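Local coordinates for hypothetical oxidoreductase YDHF (PDB 1OG6), which binds NADP(H) in an alpha/beta barrel and probably acts as an oxidoreductase of the aldo-keto reductase family, at residues C[73-78]-C[119-124]; C[100-105]-C[136-141]; C[224-229]-C[286-291]. One frame throughout, in Å; residues are numbered along the deposited sequence.

Contact 1. Residues C[73-78]-C[119-124]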
loop_
_atom_site.group_PDB
_atom_site.type_symbol
_atom_site.label_atom_id
_atom_site.label_comp_id
_atom_site.label_asym_id
_atom_site.label_seq_id
_atom_site.Cartn_x
_atom_site.Cartn_y
_atom_site.Cartn_z
ATOM N N HIS C 73 34.311 -10.517 29.973
ATOM C CA HIS C 73 33.357 -10.081 30.984
ATOM C C HIS C 73 32.350 -9.114 30.373
ATOM O O HIS C 73 31.454 -8.611 31.057
ATOM C CB HIS C 73 34.079 -9.408 32.155
ATOM C CG HIS C 73 34.984 -8.284 31.752
ATOM N ND1 HIS C 73 36.129 -8.480 31.008
ATOM C CD2 HIS C 73 34.929 -6.956 32.015
ATOM C CE1 HIS C 73 36.741 -7.321 30.834
ATOM N NE2 HIS C 73 36.035 -6.380 31.435
ATOM N N LEU C 74 32.490 -8.884 29.071
ATOM C CA LEU C 74 31.627 -7.963 28.351
ATOM C C LEU C 74 30.320 -8.538 27.820
ATOM O O LEU C 74 29.261 -7.976 28.071
ATOM C CB LEU C 74 32.400 -7.328 27.194
ATOM C CG LEU C 74 33.647 -6.519 27.554
ATOM C CD1 LEU C 74 34.188 -5.857 26.296
ATOM C CD2 LEU C 74 33.319 -5.469 28.612
ATOM N N ARG C 75 30.380 -9.651 27.101
ATOM C CA ARG C 75 29.170 -10.231 26.521
ATOM C C ARG C 75 27.873 -10.072 27.311
ATOM O O ARG C 75 26.889 -9.578 26.769
ATOM C CB ARG C 75 29.366 -11.715 26.205
ATOM C CG ARG C 75 28.168 -12.353 25.464
ATOM C CD ARG C 75 27.994 -11.810 24.035
ATOM N NE ARG C 75 26.765 -12.277 23.390
ATOM C CZ ARG C 75 25.557 -11.740 23.567
ATOM N NH1 ARG C 75 24.502 -12.245 22.939
ATOM N NH2 ARG C 75 25.403 -10.686 24.360
ATOM N N GLU C 76 27.851 -10.483 28.575
ATOM C CA GLU C 76 26.617 -10.377 29.357
ATOM C C GLU C 76 26.080 -8.952 29.456
ATOM O O GLU C 76 24.892 -8.738 29.686
ATOM C CB GLU C 76 26.807 -10.910 30.781
ATOM C CG GLU C 76 27.879 -11.962 30.963
ATOM C CD GLU C 76 29.222 -11.356 31.323
ATOM O OE1 GLU C 76 29.279 -10.572 32.298
ATOM O OE2 GLU C 76 30.219 -11.670 30.635
ATOM N N ARG C 77 26.959 -7.978 29.278
ATOM C CA ARG C 77 26.574 -6.580 29.386
ATOM C C ARG C 77 25.998 -5.945 28.131
ATOM O O ARG C 77 25.727 -4.747 28.119
ATOM C CB ARG C 77 27.776 -5.756 29.832
ATOM C CG ARG C 77 28.359 -6.187 31.152
ATOM C CD ARG C 77 29.448 -5.223 31.547
ATOM N NE ARG C 77 28.931 -3.864 31.653
ATOM C CZ ARG C 77 29.696 -2.779 31.709
ATOM N NH1 ARG C 77 31.017 -2.893 31.666
ATOM N NH2 ARG C 77 29.138 -1.580 31.813
ATOM N N MET C 78 25.799 -6.728 27.080
ATOM C CA MET C 78 25.286 -6.172 25.835
ATOM C C MET C 78 24.339 -7.090 25.087
ATOM O O MET C 78 24.178 -8.265 25.422
ATOM C CB MET C 78 26.457 -5.826 24.921
ATOM C CG MET C 78 27.365 -7.011 24.662
ATOM S SD MET C 78 28.933 -6.577 23.906
ATOM C CE MET C 78 28.903 -7.661 22.504
ATOM N N THR C 119 30.728 -15.625 20.583
ATOM C CA THR C 119 29.575 -15.606 21.475
ATOM C C THR C 119 28.797 -16.898 21.264
ATOM O O THR C 119 28.863 -17.491 20.197
ATOM C CB THR C 119 28.670 -14.385 21.182
ATOM O OG1 THR C 119 27.674 -14.278 22.200
ATOM C CG2 THR C 119 27.994 -14.521 19.834
ATOM N N ASP C 120 28.068 -17.353 22.270
ATOM C CA ASP C 120 27.330 -18.595 22.104
ATOM C C ASP C 120 25.922 -18.390 21.559
ATOM O O ASP C 120 25.235 -19.366 21.239
ATOM C CB ASP C 120 27.244 -19.358 23.425
ATOM C CG ASP C 120 26.228 -18.766 24.376
ATOM O OD1 ASP C 120 26.518 -17.715 24.994
ATOM O OD2 ASP C 120 25.132 -19.357 24.496
ATOM N N HIS C 121 25.491 -17.130 21.459
ATOM C CA HIS C 121 24.159 -16.809 20.947
ATOM C C HIS C 121 24.042 -15.345 20.547
ATOM O O HIS C 121 24.839 -14.503 20.957
ATOM C CB HIS C 121 23.095 -17.097 22.001
ATOM C CG HIS C 121 23.084 -16.109 23.121
ATOM N ND1 HIS C 121 24.169 -15.904 23.941
ATOM C CD2 HIS C 121 22.129 -15.246 23.540
ATOM C CE1 HIS C 121 23.886 -14.957 24.818
ATOM N NE2 HIS C 121 22.654 -14.540 24.595
ATOM N N LEU C 122 23.031 -15.058 19.736
ATOM C CA LEU C 122 22.746 -13.706 19.283
ATOM C C LEU C 122 21.406 -13.326 19.885
ATOM O O LEU C 122 20.568 -14.183 20.159
ATOM C CB LEU C 122 22.633 -13.637 17.756
ATOM C CG LEU C 122 23.877 -13.647 16.873
ATOM C CD1 LEU C 122 23.441 -13.539 15.425
ATOM C CD2 LEU C 122 24.792 -12.498 17.234
ATOM N N ASP C 123 21.198 -12.039 20.085
ATOM C CA ASP C 123 19.953 -11.581 20.650
ATOM C C ASP C 123 18.984 -11.287 19.519
ATOM O O ASP C 123 17.782 -11.520 19.643
ATOM C CB ASP C 123 20.224 -10.344 21.499
ATOM C CG ASP C 123 21.162 -10.643 22.650
ATOM O OD1 ASP C 123 20.717 -11.263 23.636
ATOM O OD2 ASP C 123 22.351 -10.284 22.565
ATOM N N LEU C 124 19.522 -10.796 18.403
ATOM C CA LEU C 124 18.704 -10.467 17.242
ATOM C C LEU C 124 19.365 -10.812 15.920
ATOM O O LEU C 124 20.517 -10.449 15.679
ATOM C CB LEU C 124 18.376 -8.972 17.219
ATOM C CG LEU C 124 16.920 -8.501 17.116
ATOM C CD1 LEU C 124 16.928 -7.080 16.584
ATOM C CD2 LEU C 124 16.104 -9.385 16.197
#
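In this aldo-keto reductase barrel, the loop leading into strand 79-87 is tied to the start of the parallel neighbouring strand 122-127 by one side chain, Arg-75, whose guanidinium meets Thr-119, His-121 and Asp-123. CG is anti to the backbone N (chi1 -174°) and the chain bends at chi2, where CD passes Thr-119 OG1. NE donates to Thr-119 OG1, a bond modelled so short that its length is doubtful. Thr-119 OG1 in turn donates to His-121 O at 3.1 Å, on a lone pair in the carbonyl plane. The same oxygen also takes a nearly straight bond (175°) from Arg-75 NH1 at 3.0 Å, this donor standing above the plane, so two donors grip His-121 O.

NH1 also meets Asp-123: the side chains come tip to tip in a salt bridge, Arg-75 NH1 to Asp-123 OD2 2.9 Å, the oxygen being met from above the carboxylate plane. Over one guanidinium face lies the His-121 imidazole in an offset stack, the planes only 14° apart, with Arg-75 NH1 toward the ring's rim, 3.4 Å from His-121 CE1. His-121 ND1 bonds Asp-120 OD1 at 3.1 Å, which would help fix the ring's rotation and may offset the arginine's charge. Arg-75 NH2 makes a further, weak bond to Met-78 O within the loop.

Asp-123 OD2 also accepts from Ile-80 N of strand 79-87, while the Asp-123 backbone bonds to Ile-80 and to His-154 of strand 152-158. Leu-74 packs on helices 31-42 and 60-69, and Met-78 on Phe-64 and Leu-68 of the latter.

Contact 2. Residues C[100-105]-C[136-141]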
loop_
_atom_site.group_PDB
_atom_site.type_symbol
_atom_site.label_atom_id
_atom_site.label_comp_id
_atom_site.label_asym_id
_atom_site.label_seq_id
_atom_site.Cartn_x
_atom_site.Cartn_y
_atom_site.Cartn_z
ATOM N N ILE C 100 20.724 -13.911 -0.708
ATOM C CA ILE C 100 20.675 -15.348 -0.434
ATOM C C ILE C 100 19.871 -15.647 0.843
ATOM O O ILE C 100 20.428 -15.936 1.904
ATOM C CB ILE C 100 22.081 -15.957 -0.295
ATOM C CG1 ILE C 100 22.979 -15.449 -1.419
ATOM C CG2 ILE C 100 21.990 -17.481 -0.382
ATOM C CD1 ILE C 100 24.436 -15.774 -1.223
ATOM N N THR C 101 18.548 -15.566 0.711
ATOM C CA THR C 101 17.615 -15.826 1.800
ATOM C C THR C 101 17.256 -17.317 1.805
ATOM O O THR C 101 16.186 -17.716 2.264
ATOM C CB THR C 101 16.323 -14.988 1.630
ATOM O OG1 THR C 101 15.670 -15.353 0.410
ATOM C CG2 THR C 101 16.652 -13.505 1.577
ATOM N N ASP C 102 18.171 -18.123 1.277
ATOM C CA ASP C 102 18.027 -19.574 1.197
ATOM C C ASP C 102 18.117 -20.165 2.605
ATOM O O ASP C 102 18.994 -19.796 3.382
ATOM C CB ASP C 102 19.144 -20.127 0.300
ATOM C CG ASP C 102 19.282 -21.635 0.387
ATOM O OD1 ASP C 102 18.294 -22.343 0.086
ATOM O OD2 ASP C 102 20.386 -22.109 0.751
ATOM N N ARG C 103 17.210 -21.078 2.931
ATOM C CA ARG C 103 17.188 -21.703 4.249
ATOM C C ARG C 103 18.567 -22.040 4.802
ATOM O O ARG C 103 18.974 -21.521 5.837
ATOM C CB ARG C 103 16.329 -22.973 4.213
ATOM C CG ARG C 103 16.321 -23.783 5.513
ATOM C CD ARG C 103 17.519 -24.718 5.588
ATOM N NE ARG C 103 17.667 -25.376 6.884
ATOM C CZ ARG C 103 16.754 -26.164 7.441
ATOM N NH1 ARG C 103 15.605 -26.401 6.822
ATOM N NH2 ARG C 103 16.995 -26.722 8.620
ATOM N N ASP C 104 19.281 -22.919 4.111
ATOM C CA ASP C 104 20.606 -23.341 4.540
ATOM C C ASP C 104 21.633 -22.223 4.628
ATOM O O ASP C 104 22.542 -22.278 5.452
ATOM C CB ASP C 104 21.135 -24.437 3.616
ATOM C CG ASP C 104 20.706 -25.823 4.052
ATOM O OD1 ASP C 104 19.488 -26.083 4.115
ATOM O OD2 ASP C 104 21.591 -26.657 4.334
ATOM N N HIS C 105 21.508 -21.210 3.783
ATOM C CA HIS C 105 22.473 -20.133 3.832
ATOM C C HIS C 105 22.371 -19.343 5.123
ATOM O O HIS C 105 23.382 -19.004 5.733
ATOM C CB HIS C 105 22.304 -19.191 2.655
ATOM C CG HIS C 105 23.151 -17.969 2.765
ATOM N ND1 HIS C 105 22.843 -16.931 3.616
ATOM C CD2 HIS C 105 24.332 -17.648 2.191
ATOM C CE1 HIS C 105 23.798 -16.022 3.563
ATOM N NE2 HIS C 105 24.714 -16.433 2.706
ATOM N N ALA C 136 9.021 -17.094 2.226
ATOM C CA ALA C 136 8.627 -17.029 3.623
ATOM C C ALA C 136 8.836 -18.340 4.379
ATOM O O ALA C 136 9.338 -18.346 5.499
ATOM C CB ALA C 136 7.167 -16.601 3.720
ATOM N N ASP C 137 8.456 -19.453 3.770
ATOM C CA ASP C 137 8.591 -20.736 4.434
ATOM C C ASP C 137 10.033 -21.138 4.681
ATOM O O ASP C 137 10.341 -21.700 5.723
ATOM C CB ASP C 137 7.877 -21.818 3.630
ATOM C CG ASP C 137 6.401 -21.546 3.486
ATOM O OD1 ASP C 137 5.686 -21.536 4.515
ATOM O OD2 ASP C 137 5.961 -21.331 2.339
ATOM N N GLU C 138 10.918 -20.859 3.731
ATOM C CA GLU C 138 12.320 -21.213 3.896
ATOM C C GLU C 138 12.953 -20.430 5.033
ATOM O O GLU C 138 13.722 -20.976 5.822
ATOM C CB GLU C 138 13.102 -20.944 2.616
ATOM C CG GLU C 138 13.043 -22.058 1.589
ATOM C CD GLU C 138 14.164 -21.943 0.567
ATOM O OE1 GLU C 138 14.125 -21.019 -0.281
ATOM O OE2 GLU C 138 15.099 -22.776 0.630
ATOM N N VAL C 139 12.630 -19.146 5.115
ATOM C CA VAL C 139 13.174 -18.300 6.163
ATOM C C VAL C 139 12.593 -18.668 7.519
ATOM O O VAL C 139 13.287 -18.633 8.525
ATOM C CB VAL C 139 12.877 -16.825 5.886
ATOM C CG1 VAL C 139 13.475 -15.964 6.978
ATOM C CG2 VAL C 139 13.433 -16.437 4.536
ATOM N N ALA C 140 11.314 -19.023 7.549
ATOM C CA ALA C 140 10.669 -19.388 8.797
ATOM C C ALA C 140 11.305 -20.628 9.395
ATOM O O ALA C 140 11.446 -20.720 10.606
ATOM C CB ALA C 140 9.200 -19.625 8.570
ATOM N N ASP C 141 11.688 -21.580 8.544
ATOM C CA ASP C 141 12.308 -22.827 9.004
ATOM C C ASP C 141 13.716 -22.597 9.531
ATOM O O ASP C 141 14.110 -23.184 10.535
ATOM C CB ASP C 141 12.349 -23.880 7.883
ATOM C CG ASP C 141 10.956 -24.337 7.448
ATOM O OD1 ASP C 141 10.065 -24.467 8.322
ATOM O OD2 ASP C 141 10.754 -24.581 6.232
#
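Glu-138 lies against the first residues of helix 103-116: its CB is 4.1 Å from Arg-103 CB, and its chain, extended beyond CG (chi2 -162°), carries the carboxylate past the Arg-103 backbone. OE2 ends 3.6 Å from Arg-103 N, without a hydrogen bond. Glu-138 OE2 also comes to 3.3 Å from Asp-102 OD1, the two side chains crossing obliquely with their carboxylate planes 63° apart. If both are ionised, the two acids would probably repel. The amino end of the helix may offset part of that, and Arg-282 of the second subunit, which packs on Asp-102, may contribute; a raised pKa on one of the pair is possible.

Asp-102 is the N-cap residue of helix 103-116, its OD2 taking a weak capping bond from His-105 N, so the acidic pair sits where one outer helix of the barrel begins beside the next, helix 136-147. The aliphatic part of Arg-103 touches the backbone of that second helix, CB standing 3.7 Å from Glu-138 O and CG nearly as close. Arg-103 NE forms a salt bridge with Asp-104 OD1 at 3.4 Å, while NH1 touches Asp-141 CB; Arg-103 NH1 and Asp-141 OD2, 5.2 Å apart, are not in contact but may attract each other weakly.

Deeper in, Val-139 supplies the apolar part. Its CG2 faces the Thr-101 carbonyl, 3.8 Å from Thr-101 O. The Thr-101 hydroxyl is hydrogen-bonded to Asp-131 OD2 and weakly to Arg-282 of the second subunit, and Val-139 also touches Leu-168 of helix 162-169.

Contact 3. Residues C[224-229]-C[286-291]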
loop_
_atom_site.group_PDB
_atom_site.type_symbol
_atom_site.label_atom_id
_atom_site.label_comp_id
_atom_site.label_asym_id
_atom_site.label_seq_id
_atom_site.Cartn_x
_atom_site.Cartn_y
_atom_site.Cartn_z
ATOM N N GLN C 224 22.373 23.026 3.374
ATOM C CA GLN C 224 22.629 24.203 4.191
ATOM C C GLN C 224 21.367 24.742 4.852
ATOM O O GLN C 224 21.407 25.203 5.991
ATOM C CB GLN C 224 23.296 25.305 3.374
ATOM C CG GLN C 224 24.797 25.370 3.584
ATOM C CD GLN C 224 25.179 25.287 5.055
ATOM O OE1 GLN C 224 24.574 25.942 5.904
ATOM N NE2 GLN C 224 26.192 24.484 5.359
ATOM N N PRO C 225 20.227 24.700 4.148
ATOM C CA PRO C 225 18.997 25.209 4.767
ATOM C C PRO C 225 18.645 24.381 6.007
ATOM O O PRO C 225 18.129 24.905 6.997
ATOM C CB PRO C 225 17.963 25.049 3.655
ATOM C CG PRO C 225 18.777 25.189 2.411
ATOM C CD PRO C 225 20.003 24.374 2.728
ATOM N N LEU C 226 18.940 23.085 5.933
ATOM C CA LEU C 226 18.667 22.160 7.022
ATOM C C LEU C 226 19.657 22.300 8.164
ATOM O O LEU C 226 19.309 22.064 9.312
ATOM C CB LEU C 226 18.703 20.721 6.519
ATOM C CG LEU C 226 18.669 19.674 7.631
ATOM C CD1 LEU C 226 17.339 19.746 8.361
ATOM C CD2 LEU C 226 18.886 18.292 7.051
ATOM N N ARG C 227 20.897 22.656 7.855
ATOM C CA ARG C 227 21.893 22.819 8.903
ATOM C C ARG C 227 21.759 24.186 9.555
ATOM O O ARG C 227 22.172 24.383 10.697
ATOM C CB ARG C 227 23.293 22.648 8.335
ATOM C CG ARG C 227 23.765 21.217 8.348
ATOM C CD ARG C 227 25.055 21.074 7.583
ATOM N NE ARG C 227 24.868 21.453 6.191
ATOM C CZ ARG C 227 25.772 21.270 5.240
ATOM N NH1 ARG C 227 26.935 20.710 5.532
ATOM N NH2 ARG C 227 25.511 21.648 4.000
ATOM N N ASP C 228 21.180 25.132 8.824
ATOM C CA ASP C 228 20.983 26.471 9.356
ATOM C C ASP C 228 19.833 26.402 10.328
ATOM O O ASP C 228 19.900 26.964 11.416
ATOM C CB ASP C 228 20.653 27.455 8.238
ATOM C CG ASP C 228 21.834 27.723 7.334
ATOM O OD1 ASP C 228 21.665 28.464 6.349
ATOM O OD2 ASP C 228 22.935 27.199 7.603
ATOM N N GLU C 229 18.778 25.696 9.930
ATOM C CA GLU C 229 17.601 25.547 10.774
ATOM C C GLU C 229 17.966 24.772 12.020
ATOM O O GLU C 229 17.606 25.155 13.130
ATOM C CB GLU C 229 16.496 24.820 10.027
ATOM C CG GLU C 229 15.225 24.733 10.814
ATOM C CD GLU C 229 14.816 26.075 11.390
ATOM O OE1 GLU C 229 14.596 27.028 10.615
ATOM O OE2 GLU C 229 14.715 26.180 12.629
ATOM N N PHE C 286 8.375 20.406 12.810
ATOM C CA PHE C 286 7.932 20.728 11.461
ATOM C C PHE C 286 8.819 21.771 10.820
ATOM O O PHE C 286 8.909 21.864 9.605
ATOM C CB PHE C 286 6.484 21.221 11.488
ATOM C CG PHE C 286 5.495 20.136 11.793
ATOM C CD1 PHE C 286 5.147 19.841 13.103
ATOM C CD2 PHE C 286 4.983 19.338 10.767
ATOM C CE1 PHE C 286 4.314 18.763 13.389
ATOM C CE2 PHE C 286 4.152 18.261 11.043
ATOM C CZ PHE C 286 3.820 17.970 12.351
ATOM N N ARG C 287 9.477 22.551 11.662
ATOM C CA ARG C 287 10.366 23.611 11.230
ATOM C C ARG C 287 11.636 22.991 10.642
ATOM O O ARG C 287 12.216 23.529 9.697
ATOM C CB ARG C 287 10.691 24.496 12.437
ATOM C CG ARG C 287 10.546 25.973 12.190
ATOM C CD ARG C 287 10.127 26.710 13.442
ATOM N NE ARG C 287 11.040 26.551 14.576
ATOM C CZ ARG C 287 12.301 26.983 14.624
ATOM N NH1 ARG C 287 12.841 27.609 13.592
ATOM N NH2 ARG C 287 13.016 26.808 15.725
ATOM N N ILE C 288 12.056 21.856 11.202
ATOM C CA ILE C 288 13.243 21.137 10.734
ATOM C C ILE C 288 12.897 20.243 9.532
ATOM O O ILE C 288 13.747 19.965 8.690
ATOM C CB ILE C 288 13.833 20.260 11.860
ATOM C CG1 ILE C 288 14.203 21.145 13.047
ATOM C CG2 ILE C 288 15.042 19.495 11.362
ATOM C CD1 ILE C 288 14.767 20.396 14.230
ATOM N N ARG C 289 11.647 19.791 9.462
ATOM C CA ARG C 289 11.195 18.955 8.358
ATOM C C ARG C 289 11.139 19.830 7.121
ATOM O O ARG C 289 11.587 19.444 6.052
ATOM C CB ARG C 289 9.797 18.422 8.626
ATOM C CG ARG C 289 9.334 17.433 7.587
ATOM C CD ARG C 289 7.849 17.540 7.352
ATOM N NE ARG C 289 7.542 18.665 6.480
ATOM C CZ ARG C 289 7.098 18.546 5.231
ATOM N NH1 ARG C 289 6.899 17.347 4.694
ATOM N NH2 ARG C 289 6.856 19.631 4.513
ATOM N N LYS C 290 10.565 21.014 7.286
ATOM C CA LYS C 290 10.426 21.991 6.210
ATOM C C LYS C 290 11.792 22.373 5.663
ATOM O O LYS C 290 12.031 22.278 4.468
ATOM C CB LYS C 290 9.716 23.230 6.747
ATOM C CG LYS C 290 9.761 24.447 5.867
ATOM C CD LYS C 290 8.691 24.413 4.815
ATOM C CE LYS C 290 8.458 25.810 4.255
ATOM N NZ LYS C 290 7.902 26.720 5.295
ATOM N N ALA C 291 12.688 22.798 6.548
ATOM C CA ALA C 291 14.030 23.195 6.146
ATOM C C ALA C 291 14.761 22.101 5.356
ATOM O O ALA C 291 15.585 22.394 4.488
ATOM C CB ALA C 291 14.831 23.569 7.368
#
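Glu-229 on helix 224-237 opens the contact at its CB, 3.4 Å from Ala-291 CB on helix 282-293. CG, set anti to the backbone N (chi1 -176°), lies over the facing backbone, 3.4 Å from Arg-287 O, and also touches Ala-291 CB. A bend at chi2 (49°) swings CD round toward Arg-287 NH1. At the tip, OE2 forms a salt bridge with that nitrogen, modelled at a short 2.5 Å that should not be pressed at this resolution; the two chains cross at about a right angle, carboxylate and guanidinium planes nearly perpendicular. Arg-287 NH2 has a second acid, Glu-236 OE1, two turns further along the same helix 224-237.

One turn back, Leu-226 CD1 packs on Ile-288 CG2 at 3.8 Å, and Pro-225 O lies 3.6 Å from Ala-291 CB. The two roughly antiparallel segments (159°) approach to 8.6 Å between axes, with the small Ala-291 at the closest CA pair, Leu-226 to Ala-291.

Phe-286 meets Leu-133 of the third subunit, Leu-226 sits beside Leu-217 of the NADP-binding segment, and Ile-288 continues onto Val-245 and Trp-249 of helix 242-251.

How the contacts relate
None of the three contacts lies in the barrel centre; all are partly buried, contact 1 being nearest the middle of the chain and contact 3 farthest. Contacts 1 and 2 interleave along the sequence: helix 103-116, strand 122-127 and helix 136-147 follow one another, yet the contacts stay about 11 Å apart at their nearest atoms. Contact 3 lies on the opposite side of the chain's centre and pairs later helices. Their chemistry differs accordingly. Contact 1, at a strand start, is almost wholly polar; contact 2 is two helix starts with two close carboxylates and a small apolar patch; contact 3 is antiparallel helix packing, apolar within and ion-paired at one end.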